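Local coordinates for protein glutamate--LysW ligase ArgX (Sulfolobus tokodaii, PDB 3VPB) that probably joins glutamate to the C-terminal glutamate of the carrier protein LysW in an ATP- and magnesium-dependent step of arginine biosynthesis, at residues Ile51-Ser56 / Asn252-Phe257; Val10-Lys15 / Glu256-Met261; Thr74-Asp79 / Glu232-Asp237. All blocks are in the same frame, centred on the assembly; numbering follows the deposited sequence. Where two conformers were deposited one is given.

Contact 1 of 3, residues Ile51-Ser56 / Asn252-Phe257; sequences IIRPVS and NDVPEF. With ZN (zinc ion), chain O; GLU (glutamic acid), chain M.
Arg53 meets Pro255 with the end of its guanidinium group: NH1 and NH2 of Arg53 both donate to Pro255 O, each at 2.9 Å. The shared oxygen lies in the guanidinium plane, and the price of the sharing is that both bonds are bent, with N-H...O angles of 142° and 143°. An arginine suits the place because its two terminal nitrogens can hold one acceptor and fix the rotation of the group. Against one face of the guanidinium, Val254 CG1 sits 3.7 Å above the plane and over its centre. With CG1 anti to the backbone N (chi1 -173°), the same methyl of Val254 also comes 3.7 Å from Pro54 O; a short branched side chain suits a place between an arginine and a backbone carbonyl. This is the tight part of the contact.

The packing is looser beside it. Ile52 O and Asp253 O are joined through a water, which donates to Ile52 O at 2.9 Å and to Asp253 O at 2.7 Å. The far flank faces the active site and the carrier LysW, whose chain is joined by backbone hydrogen bonds to Val55 and Val254. There Asn252 OD1 binds the zinc ion at 2.4 Å, and Glu256 OE2 accepts from N of the bound glutamate at 2.9 Å.

Arg53 NE is taken by a salt bridge to Glu14. The charge of the buried cation is probably balanced in part by this carboxylate while it grips a neutral carbonyl of the ATP-grasp loop, an arrangement that probably polarises Pro255 O and steadies the loop between its metal-binding and substrate-binding residues.

Contact 2 of 3, residues Val10-Lys15 / Glu256-Met261; sequences VRQEEK and EFKGFM. With GLU (glutamic acid), chain M.
Glu13 slides past Phe257 and reaches the start of helix 258-264, so that a side chain of the preATP-grasp domain binds the helix start that carries the GF motif of the ATP-grasp domain, thought to set substrate specificity. Its CG lies over the middle of the ring in a CH-pi contact, 3.5 Å from Glu13 CG to the Phe257 centroid. A bend at chi2 of 83° turns CD away from the ring, and the carboxylate goes on to the backbone. There Glu13 OE1 takes two N-H groups: Phe257 N at 2.9 Å, a fairly straight bond (161°) on the anti lone pair, and Lys258 N at 3.2 Å, from above the carboxylate plane. A glutamate suits this place, having both a methylene for the ring and a charge for the amides at a helix N-terminus.

Arg11 crosses Glu256 at about a right angle, their guanidinium and carboxylate planes 55° apart. Its NE and NH2 grip Glu14 side-on, one to each carboxylate oxygen, while Arg11 NH1 donates to Glu256 OE1 at 3.1 Å, tilted from the guanidinium plane, which completes a salt-bridge network. The other oxygen, Glu256 OE2, also accepts from Trp133. An alanine in place of Arg11 would probably leave Glu256 OE1 without this cation and the carboxylate freer to turn beside the substrate amine.

On the more exposed side, Gln12 and Lys258 cross through their aliphatic parts, with Gln12 CB 3.8 Å from Lys258 CD. Beyond them the first turn of the helix holds the substrate side chain: Gly259 N donates to OE1 of the bound glutamate at 2.9 Å and Phe260 N to its OE2 at 2.9 Å. Gly259 suits its place because it has no CB, and the carboxylate oxygen OE2 of the ligand lies close to where one would be.

Contact 3 of 3, residues Thr74-Asp79 / Glu232-Asp237; sequences TINSSD and EFVSID. With MG (magnesium ion), chain N.
Asn76 reaches from the end of strand 73-75 to the backbone of Phe233, and its side chain can be followed atom by atom. CB is the stem; from it chi1 of -65° sets CG beside the backbone N, where Asn76 CG comes within 3.6 Å of Phe233 O. At the tip the amide divides its work. Asn76 OD1 accepts from Phe233 N at 3.0 Å, in the carbonyl plane and on a lone pair, and more weakly from Glu232 N at 3.2 Å. Asn76 ND2 donates to Phe233 O at 2.8 Å in a nearly straight bond (166°), and the same nitrogen also serves Asp253 O. A methyl, Val234 CG1, also lies 3.7 Å from Asn76 ND2. Asparagine fits because its carboxamide offers an acceptor oxygen beside an NH2 group and so pairs with both N and O of a single residue; one N-H goes to Phe233 O and the other is available for Asp253 O. The peptide bond before Asn76 is cis.

Around this polar centre, Ile75 packs its CG2 4.0 Å from Phe233 CB, the two side chains crossing at about a right angle. Glu232 OE1 lies 3.5 Å from Ile75 CG1 and is joined to Thr74 O through a water; it also accepts from His73, while OE2 is held by Tyr275.

Strand 233-241 runs on from here to Asp237, whose OD2 binds the magnesium ion at 2.1 Å. Asp237 and Glu250, on neighbouring antiparallel strands, form the acidic metal site beside the nucleotide that is characteristic of the ATP-grasp fold.

How the contacts relate
All three contacts tie the N-terminal preATP-grasp domain to the ATP-grasp domain. Along the chain their first segments come in the order 10-15, 51-56 and 74-79; the partners follow as 232-237, 252-257 and 256-261, so contact 3 lies within the spans of both contact 1 and contact 2, and contacts 1 and 2 share Glu256 and Phe257. Centres of contacts 1 and 3 lie about 8 Å apart, those of 1 and 2 about 10 Å, and those of 2 and 3 about 16 Å. Contacts 1 and 3 use adjacent strands, 49-52 and 73-75, of one parallel sheet. Together they form a continuous domain interface beside the magnesium, zinc and glutamate sites.

Contact 1 of 3, residues Ile51-Ser56 / Asn252-Phe257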
loop_
_atom_site.group_PDB
_atom_site.type_symbol
_atom_site.label_atom_id
_atom_site.label_comp_id
_atom_site.label_asym_id
_atom_site.label_seq_id
_atom_site.Cartn_x
_atom_site.Cartn_y
_atom_site.Cartn_z
ATOM N N ILE B 51 -22.649 -4.480 21.312
ATOM C CA ILE B 51 -22.185 -3.080 21.356
ATOM C C ILE B 51 -20.913 -3.115 20.537
ATOM O O ILE B 51 -19.996 -3.845 20.876
ATOM C CB ILE B 51 -21.894 -2.627 22.786
ATOM C CG1 ILE B 51 -23.153 -2.741 23.651
ATOM C CG2 ILE B 51 -21.296 -1.172 22.825
ATOM C CD1 ILE B 51 -22.888 -2.324 25.123
ATOM N N ILE B 52 -20.912 -2.398 19.416
ATOM C CA ILE B 52 -19.865 -2.594 18.410
ATOM C C ILE B 52 -18.805 -1.534 18.663
ATOM O O ILE B 52 -19.011 -0.367 18.368
ATOM C CB ILE B 52 -20.436 -2.445 16.946
ATOM C CG1 ILE B 52 -21.572 -3.467 16.651
ATOM C CG2 ILE B 52 -19.279 -2.558 15.930
ATOM C CD1 ILE B 52 -21.162 -4.976 16.830
ATOM N N ARG B 53 -17.642 -1.977 19.137
ATOM C CA ARG B 53 -16.582 -1.077 19.601
ATOM C C ARG B 53 -15.175 -1.197 18.942
ATOM O O ARG B 53 -14.244 -0.557 19.424
ATOM C CB ARG B 53 -16.468 -1.180 21.136
ATOM C CG ARG B 53 -17.712 -0.644 21.888
ATOM C CD ARG B 53 -18.003 0.808 21.535
ATOM N NE ARG B 53 -16.861 1.663 21.883
ATOM C CZ ARG B 53 -16.882 2.990 21.796
ATOM N NH1 ARG B 53 -15.814 3.701 22.145
ATOM N NH2 ARG B 53 -17.986 3.597 21.383
ATOM N N PRO B 54 -15.001 -1.986 17.848
ATOM C CA PRO B 54 -13.653 -1.998 17.279
ATOM C C PRO B 54 -13.190 -0.615 16.809
ATOM O O PRO B 54 -14.000 0.184 16.308
ATOM C CB PRO B 54 -13.800 -2.938 16.053
ATOM C CG PRO B 54 -14.939 -3.819 16.418
ATOM C CD PRO B 54 -15.894 -2.853 17.070
ATOM N N VAL B 55 -11.881 -0.380 16.937
ATOM C CA VAL B 55 -11.225 0.858 16.495
ATOM C C VAL B 55 -11.133 0.830 14.969
ATOM O O VAL B 55 -11.192 1.875 14.304
ATOM C CB VAL B 55 -9.795 0.987 17.099
ATOM C CG1 VAL B 55 -9.155 2.355 16.764
ATOM C CG2 VAL B 55 -9.804 0.740 18.618
ATOM N N SER B 56 -10.990 -0.370 14.400
ATOM C CA SER B 56 -10.938 -0.506 12.929
ATOM C C SER B 56 -12.370 -0.378 12.427
ATOM O O SER B 56 -13.223 -1.145 12.861
ATOM C CB SER B 56 -10.412 -1.886 12.537
ATOM O OG SER B 56 -10.742 -2.171 11.179
ATOM N N ASN B 252 -19.932 10.063 13.498
ATOM C CA ASN B 252 -19.038 8.935 13.738
ATOM C C ASN B 252 -19.770 7.789 14.401
ATOM O O ASN B 252 -20.540 8.007 15.346
ATOM C CB ASN B 252 -17.845 9.372 14.582
ATOM C CG ASN B 252 -17.056 10.529 13.935
ATOM O OD1 ASN B 252 -16.197 10.303 13.086
ATOM N ND2 ASN B 252 -17.348 11.764 14.350
ATOM N N ASP B 253 -19.482 6.571 13.938
ATOM C CA ASP B 253 -20.235 5.382 14.343
ATOM C C ASP B 253 -19.692 4.580 15.528
ATOM O O ASP B 253 -20.421 3.757 16.093
ATOM C CB ASP B 253 -20.481 4.468 13.139
ATOM C CG ASP B 253 -19.200 4.092 12.413
ATOM O OD1 ASP B 253 -18.353 3.413 13.026
ATOM O OD2 ASP B 253 -19.056 4.445 11.212
ATOM N N VAL B 254 -18.432 4.799 15.898
ATOM C CA VAL B 254 -17.847 4.194 17.109
ATOM C C VAL B 254 -17.254 5.315 17.958
ATOM O O VAL B 254 -16.023 5.516 18.005
ATOM C CB VAL B 254 -16.781 3.107 16.813
ATOM C CG1 VAL B 254 -16.348 2.408 18.127
ATOM C CG2 VAL B 254 -17.322 2.023 15.843
ATOM N N PRO B 255 -18.125 6.060 18.631
ATOM C CA PRO B 255 -17.614 7.321 19.195
ATOM C C PRO B 255 -16.673 7.151 20.375
ATOM O O PRO B 255 -16.839 6.250 21.196
ATOM C CB PRO B 255 -18.878 8.089 19.600
ATOM C CG PRO B 255 -19.995 7.114 19.568
ATOM C CD PRO B 255 -19.579 5.882 18.815
ATOM N N GLU B 256 -15.653 7.994 20.419
ATOM C CA GLU B 256 -14.821 8.084 21.607
ATOM C C GLU B 256 -15.445 9.198 22.447
ATOM O O GLU B 256 -16.238 10.000 21.924
ATOM C CB GLU B 256 -13.371 8.366 21.239
ATOM C CG GLU B 256 -12.590 7.145 20.669
ATOM C CD GLU B 256 -11.254 7.571 20.056
ATOM O OE1 GLU B 256 -10.283 6.790 20.123
ATOM O OE2 GLU B 256 -11.184 8.705 19.517
ATOM N N PHE B 257 -15.164 9.209 23.747
ATOM C CA PHE B 257 -15.842 10.150 24.645
ATOM C C PHE B 257 -15.049 10.578 25.864
ATOM O O PHE B 257 -15.636 11.140 26.789
ATOM C CB PHE B 257 -17.269 9.668 25.043
ATOM C CG PHE B 257 -17.349 8.228 25.499
ATOM C CD1 PHE B 257 -17.093 7.870 26.841
ATOM C CD2 PHE B 257 -17.731 7.221 24.590
ATOM C CE1 PHE B 257 -17.203 6.535 27.254
ATOM C CE2 PHE B 257 -17.793 5.878 24.975
ATOM C CZ PHE B 257 -17.550 5.533 26.318
HETATM ZN ZN ZN O . -14.367 11.328 12.021
HETATM N N GLU M . -12.175 11.072 18.189
HETATM C CA GLU M . -12.521 12.313 18.932
HETATM C C GLU M . -11.383 13.304 18.817
HETATM O O GLU M . -11.653 14.518 18.869
HETATM C CB GLU M . -12.795 12.006 20.414
HETATM C CG GLU M . -13.379 13.178 21.183
HETATM C CD GLU M . -13.655 12.861 22.653
HETATM O OE1 GLU M . -12.840 12.141 23.283
HETATM O OE2 GLU M . -14.696 13.360 23.165
HETATM O OXT GLU M . -10.196 12.922 18.703
HETATM O O HOH W 1 -20.888 1.157 16.809
HETATM O O HOH W 2 -14.173 9.395 11.224
#

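Contact 2 of 3, residues Val10-Lys15 / Glu256-Met261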
loop_
_atom_site.group_PDB
_atom_site.type_symbol
_atom_site.label_atom_id
_atom_site.label_comp_id
_atom_site.label_asym_id
_atom_site.label_seq_id
_atom_site.Cartn_x
_atom_site.Cartn_y
_atom_site.Cartn_z
ATOM N N VAL B 10 -8.767 -2.424 23.334
ATOM C CA VAL B 10 -9.545 -1.972 24.477
ATOM C C VAL B 10 -8.993 -0.635 24.982
ATOM O O VAL B 10 -7.885 -0.582 25.547
ATOM C CB VAL B 10 -9.586 -3.055 25.599
ATOM C CG1 VAL B 10 -10.155 -2.490 26.867
ATOM C CG2 VAL B 10 -10.414 -4.264 25.151
ATOM N N ARG B 11 -9.726 0.445 24.698
ATOM C CA ARG B 11 -9.380 1.783 25.194
ATOM C C ARG B 11 -10.153 2.064 26.472
ATOM O O ARG B 11 -10.999 1.259 26.901
ATOM C CB ARG B 11 -9.765 2.887 24.185
ATOM C CG ARG B 11 -9.264 2.721 22.778
ATOM C CD ARG B 11 -10.089 3.538 21.814
ATOM N NE ARG B 11 -11.349 2.856 21.475
ATOM C CZ ARG B 11 -12.072 3.105 20.392
ATOM N NH1 ARG B 11 -11.666 4.038 19.538
ATOM N NH2 ARG B 11 -13.186 2.399 20.147
ATOM N N GLN B 12 -9.925 3.250 27.039
ATOM C CA GLN B 12 -10.678 3.672 28.220
ATOM C C GLN B 12 -12.176 3.529 28.001
ATOM O O GLN B 12 -12.893 3.093 28.898
ATOM C CB GLN B 12 -10.342 5.119 28.597
ATOM C CG GLN B 12 -9.426 5.253 29.806
ATOM C CD GLN B 12 -10.047 4.693 31.082
ATOM O OE1 GLN B 12 -9.575 3.690 31.613
ATOM N NE2 GLN B 12 -11.123 5.318 31.561
ATOM N N GLU B 13 -12.626 3.872 26.799
ATOM C CA GLU B 13 -14.043 3.840 26.481
ATOM C C GLU B 13 -14.603 2.419 26.640
ATOM O O GLU B 13 -15.678 2.230 27.194
ATOM C CB GLU B 13 -14.281 4.330 25.050
ATOM C CG GLU B 13 -14.254 5.867 24.868
ATOM C CD GLU B 13 -12.862 6.472 24.715
ATOM O OE1 GLU B 13 -12.795 7.698 24.456
ATOM O OE2 GLU B 13 -11.850 5.750 24.839
ATOM N N GLU B 14 -13.889 1.432 26.110
ATOM C CA GLU B 14 -14.343 0.049 26.222
ATOM C C GLU B 14 -14.344 -0.436 27.674
ATOM O O GLU B 14 -15.257 -1.152 28.089
ATOM C CB GLU B 14 -13.524 -0.876 25.333
ATOM C CG GLU B 14 -13.847 -0.707 23.842
ATOM C CD GLU B 14 -13.356 0.632 23.256
ATOM O OE1 GLU B 14 -12.191 1.015 23.496
ATOM O OE2 GLU B 14 -14.134 1.296 22.548
ATOM N N LYS B 15 -13.337 -0.024 28.436
ATOM C CA LYS B 15 -13.260 -0.387 29.857
ATOM C C LYS B 15 -14.431 0.176 30.626
ATOM O O LYS B 15 -15.053 -0.530 31.454
ATOM C CB LYS B 15 -11.945 0.098 30.456
ATOM C CG LYS B 15 -10.765 -0.681 29.949
ATOM C CD LYS B 15 -9.465 -0.154 30.555
ATOM C CE LYS B 15 -9.149 1.231 30.049
ATOM N NZ LYS B 15 -8.333 1.971 31.057
ATOM N N GLU B 256 -15.653 7.994 20.419
ATOM C CA GLU B 256 -14.821 8.084 21.607
ATOM C C GLU B 256 -15.445 9.198 22.447
ATOM O O GLU B 256 -16.238 10.000 21.924
ATOM C CB GLU B 256 -13.371 8.366 21.239
ATOM C CG GLU B 256 -12.590 7.145 20.669
ATOM C CD GLU B 256 -11.254 7.571 20.056
ATOM O OE1 GLU B 256 -10.283 6.790 20.123
ATOM O OE2 GLU B 256 -11.184 8.705 19.517
ATOM N N PHE B 257 -15.164 9.209 23.747
ATOM C CA PHE B 257 -15.842 10.150 24.645
ATOM C C PHE B 257 -15.049 10.578 25.864
ATOM O O PHE B 257 -15.636 11.140 26.789
ATOM C CB PHE B 257 -17.269 9.668 25.043
ATOM C CG PHE B 257 -17.349 8.228 25.499
ATOM C CD1 PHE B 257 -17.093 7.870 26.841
ATOM C CD2 PHE B 257 -17.731 7.221 24.590
ATOM C CE1 PHE B 257 -17.203 6.535 27.254
ATOM C CE2 PHE B 257 -17.793 5.878 24.975
ATOM C CZ PHE B 257 -17.550 5.533 26.318
ATOM N N LYS B 258 -13.722 10.387 25.864
ATOM C CA LYS B 258 -12.909 10.876 26.997
ATOM C C LYS B 258 -12.943 12.400 27.135
ATOM O O LYS B 258 -12.994 12.928 28.254
ATOM C CB LYS B 258 -11.454 10.417 26.898
ATOM C CG LYS B 258 -11.219 9.025 27.454
ATOM C CD LYS B 258 -9.724 8.776 27.627
ATOM C CE LYS B 258 -9.071 8.514 26.291
ATOM N NZ LYS B 258 -7.668 8.974 26.295
ATOM N N GLY B 259 -12.880 13.091 26.005
ATOM C CA GLY B 259 -13.001 14.550 25.959
ATOM C C GLY B 259 -14.384 15.006 26.367
ATOM O O GLY B 259 -14.533 15.962 27.149
ATOM N N PHE B 260 -15.396 14.302 25.858
ATOM C CA PHE B 260 -16.797 14.608 26.171
ATOM C C PHE B 260 -16.968 14.580 27.678
ATOM O O PHE B 260 -17.563 15.513 28.269
ATOM C CB PHE B 260 -17.699 13.589 25.471
ATOM C CG PHE B 260 -19.151 13.918 25.486
ATOM C CD1 PHE B 260 -19.734 14.638 24.440
ATOM C CD2 PHE B 260 -19.953 13.443 26.506
ATOM C CE1 PHE B 260 -21.105 14.914 24.456
ATOM C CE2 PHE B 260 -21.311 13.713 26.535
ATOM C CZ PHE B 260 -21.894 14.427 25.504
ATOM N N MET B 261 -16.436 13.530 28.299
ATOM C CA MET B 261 -16.558 13.376 29.761
ATOM C C MET B 261 -15.886 14.494 30.559
ATOM O O MET B 261 -16.466 14.987 31.517
ATOM C CB MET B 261 -16.091 12.006 30.228
ATOM C CG MET B 261 -17.068 10.918 29.866
ATOM S SD MET B 261 -16.442 9.311 30.351
ATOM C CE MET B 261 -16.709 9.471 32.138
HETATM N N GLU M . -12.175 11.072 18.189
HETATM C CA GLU M . -12.521 12.313 18.932
HETATM C C GLU M . -11.383 13.304 18.817
HETATM O O GLU M . -11.653 14.518 18.869
HETATM C CB GLU M . -12.795 12.006 20.414
HETATM C CG GLU M . -13.379 13.178 21.183
HETATM C CD GLU M . -13.655 12.861 22.653
HETATM O OE1 GLU M . -12.840 12.141 23.283
HETATM O OE2 GLU M . -14.696 13.360 23.165
HETATM O OXT GLU M . -10.196 12.922 18.703
#

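Contact 3 of 3, residues Thr74-Asp79 / Glu232-Asp237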
loop_
_atom_site.group_PDB
_atom_site.type_symbol
_atom_site.label_atom_id
_atom_site.label_comp_id
_atom_site.label_asym_id
_atom_site.label_seq_id
_atom_site.Cartn_x
_atom_site.Cartn_y
_atom_site.Cartn_z
ATOM N N THR B 74 -27.534 -4.914 16.722
ATOM C CA THR B 74 -26.218 -4.326 16.921
ATOM C C THR B 74 -26.323 -2.816 17.065
ATOM O O THR B 74 -27.178 -2.164 16.430
ATOM C CB THR B 74 -25.250 -4.658 15.780
ATOM O OG1 THR B 74 -25.761 -4.116 14.551
ATOM C CG2 THR B 74 -25.078 -6.152 15.655
ATOM N N ILE B 75 -25.451 -2.271 17.911
ATOM C CA ILE B 75 -25.392 -0.834 18.156
ATOM C C ILE B 75 -23.938 -0.431 17.959
ATOM O O ILE B 75 -23.120 -0.810 18.784
ATOM C CB ILE B 75 -25.804 -0.526 19.638
ATOM C CG1 ILE B 75 -27.279 -0.937 19.920
ATOM C CG2 ILE B 75 -25.541 0.964 20.014
ATOM C CD1 ILE B 75 -27.612 -0.876 21.432
ATOM N N ASN B 76 -23.609 0.304 16.887
ATOM C CA ASN B 76 -24.520 0.640 15.793
ATOM C C ASN B 76 -24.726 -0.480 14.771
ATOM O O ASN B 76 -23.965 -1.445 14.731
ATOM C CB ASN B 76 -24.032 1.918 15.072
ATOM C CG ASN B 76 -24.078 3.125 15.976
ATOM O OD1 ASN B 76 -25.125 3.464 16.498
ATOM N ND2 ASN B 76 -22.925 3.734 16.222
ATOM N N SER B 77 -25.761 -0.342 13.953
ATOM C CA SER B 77 -26.029 -1.290 12.858
ATOM C C SER B 77 -25.011 -1.159 11.703
ATOM O O SER B 77 -24.346 -0.127 11.545
ATOM C CB SER B 77 -27.489 -1.159 12.373
ATOM O OG SER B 77 -27.705 0.072 11.694
ATOM N N SER B 78 -24.877 -2.213 10.891
ATOM C CA SER B 78 -23.906 -2.177 9.792
ATOM C C SER B 78 -24.292 -1.097 8.794
ATOM O O SER B 78 -23.438 -0.495 8.170
ATOM C CB SER B 78 -23.761 -3.560 9.112
ATOM O OG SER B 78 -24.961 -3.942 8.462
ATOM N N ASP B 79 -25.591 -0.828 8.663
ATOM C CA ASP B 79 -26.034 0.169 7.696
ATOM C C ASP B 79 -25.608 1.563 8.178
ATOM O O ASP B 79 -25.149 2.372 7.378
ATOM C CB ASP B 79 -27.548 0.056 7.437
ATOM C CG ASP B 79 -27.919 -1.137 6.525
ATOM O OD1 ASP B 79 -29.064 -1.656 6.629
ATOM O OD2 ASP B 79 -27.076 -1.580 5.710
ATOM N N GLU B 232 -27.973 4.897 16.610
ATOM C CA GLU B 232 -28.376 4.739 18.006
ATOM C C GLU B 232 -27.400 5.285 19.023
ATOM O O GLU B 232 -27.795 5.664 20.125
ATOM C CB GLU B 232 -28.663 3.263 18.332
ATOM C CG GLU B 232 -30.144 2.955 18.277
ATOM C CD GLU B 232 -30.460 1.564 18.771
ATOM O OE1 GLU B 232 -29.933 0.599 18.182
ATOM O OE2 GLU B 232 -31.247 1.455 19.734
ATOM N N PHE B 233 -26.101 5.284 18.687
ATOM C CA PHE B 233 -25.107 5.840 19.595
ATOM C C PHE B 233 -24.019 6.423 18.711
ATOM O O PHE B 233 -23.148 5.701 18.246
ATOM C CB PHE B 233 -24.547 4.776 20.560
ATOM C CG PHE B 233 -23.396 5.237 21.424
ATOM C CD1 PHE B 233 -23.392 6.495 22.024
ATOM C CD2 PHE B 233 -22.318 4.386 21.668
ATOM C CE1 PHE B 233 -22.340 6.892 22.839
ATOM C CE2 PHE B 233 -21.265 4.773 22.471
ATOM C CZ PHE B 233 -21.256 6.024 23.064
ATOM N N VAL B 234 -24.105 7.720 18.438
ATOM C CA VAL B 234 -23.191 8.324 17.458
ATOM C C VAL B 234 -22.677 9.675 17.928
ATOM O O VAL B 234 -23.318 10.348 18.761
ATOM C CB VAL B 234 -23.848 8.509 16.062
ATOM C CG1 VAL B 234 -24.139 7.149 15.363
ATOM C CG2 VAL B 234 -25.114 9.363 16.176
ATOM N N SER B 235 -21.528 10.079 17.399
ATOM C CA SER B 235 -21.081 11.446 17.618
ATOM C C SER B 235 -21.275 12.267 16.352
ATOM O O SER B 235 -21.427 11.730 15.233
ATOM C CB SER B 235 -19.621 11.497 18.112
ATOM O OG SER B 235 -18.757 11.012 17.116
ATOM N N ILE B 236 -21.321 13.584 16.543
ATOM C CA ILE B 236 -21.534 14.510 15.450
ATOM C C ILE B 236 -20.529 15.647 15.615
ATOM O O ILE B 236 -20.327 16.158 16.741
ATOM C CB ILE B 236 -22.961 15.120 15.469
ATOM C CG1 ILE B 236 -24.049 14.059 15.683
ATOM C CG2 ILE B 236 -23.251 15.856 14.151
ATOM C CD1 ILE B 236 -24.305 13.594 17.176
ATOM N N ASP B 237 -19.895 16.017 14.498
ATOM C CA ASP B 237 -18.975 17.140 14.451
ATOM C C ASP B 237 -19.691 18.292 13.752
ATOM O O ASP B 237 -20.230 18.134 12.642
ATOM C CB ASP B 237 -17.700 16.827 13.628
ATOM C CG ASP B 237 -16.790 15.778 14.254
ATOM O OD1 ASP B 237 -17.218 14.968 15.092
ATOM O OD2 ASP B 237 -15.577 15.759 13.878
HETATM MG MG MG N . -13.990 14.678 13.106
HETATM O O HOH W 3 -28.403 0.281 16.226
HETATM O O HOH W 4 -27.580 2.077 14.623
HETATM O O HOH W 5 -12.912 16.095 14.275
#